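Local coordinates for SGNH-hydrolase family esterase (Altererythrobacter indicus, PDB 7C2A), which is an SGNH-family esterase that hydrolyses ester bonds, possibly including those of lysophospholipids, at residues R6-F11 with A42-A47. Residues are numbered along the deposited sequence; the frame is centred on the assembly and turned at random.
Sequences RVILAF and ARIINA. With ACT (acetate ion), chain G.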
loop_
_atom_site.group_PDB
_atom_site.type_symbol
_atom_site.label_atom_id
_atom_site.label_comp_id
_atom_site.label_asym_id
_atom_site.label_seq_id
_atom_site.Cartn_x
_atom_site.Cartn_y
_atom_site.Cartn_z
ATOM N N ARG A 6 -2.892 -21.718 9.110
ATOM C CA ARG A 6 -1.613 -21.040 8.941
ATOM C C ARG A 6 -1.786 -19.536 9.109
ATOM O O ARG A 6 -2.642 -18.922 8.466
ATOM C CB ARG A 6 -1.052 -21.303 7.544
ATOM C CG ARG A 6 -1.155 -22.746 7.073
ATOM C CD ARG A 6 -0.263 -23.686 7.893
ATOM N NE ARG A 6 1.098 -23.176 8.056
ATOM C CZ ARG A 6 2.043 -23.269 7.121
ATOM N NH1 ARG A 6 1.791 -23.839 5.949
ATOM N NH2 ARG A 6 3.250 -22.764 7.356
ATOM N N VAL A 7 -0.937 -18.926 9.919
ATOM C CA VAL A 7 -1.085 -17.519 10.258
ATOM C C VAL A 7 -0.232 -16.662 9.332
ATOM O O VAL A 7 0.985 -16.856 9.232
ATOM C CB VAL A 7 -0.740 -17.284 11.731
ATOM C CG1 VAL A 7 -0.831 -15.815 12.067
ATOM C CG2 VAL A 7 -1.671 -18.116 12.621
ATOM N N ILE A 8 -0.867 -15.704 8.664
ATOM C CA ILE A 8 -0.189 -14.781 7.761
ATOM C C ILE A 8 -0.488 -13.366 8.227
ATOM O O ILE A 8 -1.645 -13.031 8.482
ATOM C CB ILE A 8 -0.650 -14.963 6.302
ATOM C CG1 ILE A 8 -0.401 -16.401 5.831
ATOM C CG2 ILE A 8 0.034 -13.940 5.392
ATOM C CD1 ILE A 8 -0.973 -16.718 4.459
ATOM N N LEU A 9 0.551 -12.544 8.356
ATOM C CA LEU A 9 0.372 -11.132 8.679
ATOM C C LEU A 9 0.303 -10.317 7.391
ATOM O O LEU A 9 1.240 -10.347 6.593
ATOM C CB LEU A 9 1.554 -10.655 9.518
ATOM C CG LEU A 9 1.519 -9.171 9.879
ATOM C CD1 LEU A 9 0.333 -8.867 10.788
ATOM C CD2 LEU A 9 2.817 -8.719 10.541
ATOM N N ALA A 10 -0.793 -9.592 7.191
ATOM C CA ALA A 10 -0.932 -8.666 6.067
ATOM C C ALA A 10 -0.691 -7.259 6.607
ATOM O O ALA A 10 -1.579 -6.648 7.201
ATOM C CB ALA A 10 -2.308 -8.815 5.420
ATOM N N PHE A 11 0.530 -6.753 6.419
ATOM C CA PHE A 11 0.980 -5.506 7.033
ATOM C C PHE A 11 1.037 -4.446 5.941
ATOM O O PHE A 11 1.941 -4.474 5.105
ATOM C CB PHE A 11 2.355 -5.729 7.665
ATOM C CG PHE A 11 2.808 -4.610 8.561
ATOM C CD1 PHE A 11 2.253 -4.434 9.817
ATOM C CD2 PHE A 11 3.807 -3.724 8.152
ATOM C CE1 PHE A 11 2.674 -3.401 10.660
ATOM C CE2 PHE A 11 4.241 -2.696 8.983
ATOM C CZ PHE A 11 3.674 -2.529 10.232
ATOM N N ALA A 42 -5.655 -20.640 5.834
ATOM C CA ALA A 42 -4.936 -19.532 6.439
ATOM C C ALA A 42 -5.868 -18.710 7.315
ATOM O O ALA A 42 -7.085 -18.660 7.099
ATOM C CB ALA A 42 -4.333 -18.630 5.361
ATOM N N ARG A 43 -5.284 -18.087 8.325
ATOM C CA ARG A 43 -5.910 -17.005 9.065
ATOM C C ARG A 43 -5.037 -15.801 8.775
ATOM O O ARG A 43 -3.875 -15.762 9.194
ATOM C CB ARG A 43 -5.925 -17.292 10.563
ATOM C CG ARG A 43 -6.487 -16.138 11.367
ATOM C CD ARG A 43 -6.752 -16.494 12.825
ATOM N NE ARG A 43 -5.551 -16.632 13.653
ATOM C CZ ARG A 43 -4.846 -15.615 14.144
ATOM N NH1 ARG A 43 -5.184 -14.362 13.864
ATOM N NH2 ARG A 43 -3.795 -15.850 14.920
ATOM N N ILE A 44 -5.558 -14.855 8.012
ATOM C CA ILE A 44 -4.776 -13.693 7.628
ATOM C C ILE A 44 -5.130 -12.547 8.553
ATOM O O ILE A 44 -6.278 -12.084 8.583
ATOM C CB ILE A 44 -4.964 -13.330 6.151
ATOM C CG1 ILE A 44 -4.631 -14.554 5.290
ATOM C CG2 ILE A 44 -4.057 -12.153 5.803
ATOM C CD1 ILE A 44 -4.516 -14.277 3.807
ATOM N N ILE A 45 -4.132 -12.100 9.312
ATOM C CA ILE A 45 -4.257 -10.942 10.188
ATOM C C ILE A 45 -4.273 -9.706 9.308
ATOM O O ILE A 45 -3.286 -9.409 8.621
ATOM C CB ILE A 45 -3.060 -10.859 11.145
ATOM C CG1 ILE A 45 -2.842 -12.148 11.923
ATOM C CG2 ILE A 45 -3.198 -9.666 12.078
ATOM C CD1 ILE A 45 -1.394 -12.306 12.324
ATOM N N ASN A 46 -5.369 -8.966 9.334
ATOM C CA ASN A 46 -5.439 -7.735 8.557
ATOM C C ASN A 46 -4.858 -6.614 9.403
ATOM O O ASN A 46 -5.544 -6.024 10.246
ATOM C CB ASN A 46 -6.859 -7.434 8.096
ATOM C CG ASN A 46 -6.887 -6.342 7.057
ATOM O OD1 ASN A 46 -5.997 -5.480 7.041
ATOM N ND2 ASN A 46 -7.877 -6.361 6.183
ATOM N N ALA A 47 -3.576 -6.334 9.181
ATOM C CA ALA A 47 -2.894 -5.204 9.791
ATOM C C ALA A 47 -2.728 -4.066 8.796
ATOM O O ALA A 47 -1.720 -3.354 8.817
ATOM C CB ALA A 47 -1.561 -5.625 10.405
HETATM C C ACT G . 0.062 -25.870 4.058
HETATM O O ACT G . 1.279 -25.856 3.720
HETATM O OXT ACT G . -0.544 -25.109 4.859
HETATM C CH3 ACT G . -0.828 -26.968 3.394
#
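Arg6 and Ala42 open a parallel ladder in which the axes of segments 6-11 and 42-47 come within 4.6 Å and incline by 23°, the hydrogen-bond donor alternating between the strands from Arg43 N to Arg6 O (2.8 Å), through Ile8 N to Arg43 O, Ile45 N to Ile8 O and Ala10 N to Ile45 O, as far as Ala47 N to Ala10 O. On the sheet face carrying Val7, Leu9 and Ile45, the isoleucine touches two neighbours with different branches: CD1 reaches Val7 CG1 at 3.6 Å, while CG2, anti to the backbone N, meets Leu9 CD1 at 3.8 Å. That same leucine methyl also touches Ala47 CB. An alanine in place of Ile45 would probably leave Val7 CG1 without CD1 and Leu9 CD1 without CG2, opening a gap beside them. Arg43 lies alongside Val7, one guanidinium face over CG1, and its NH2 forms a salt bridge with Asp70. Helix 54-66 lies against Leu9 and Phe11 on this face. On the opposite face, backed by helix 27-35, Ala10 CB packs on Ile44 CG2 (3.8 Å) and Ile8 CD1 on Ala42 CB. Strand 42-48 forms one border of the five-stranded parallel sheet of the alpha/beta/alpha SGNH-hydrolase fold.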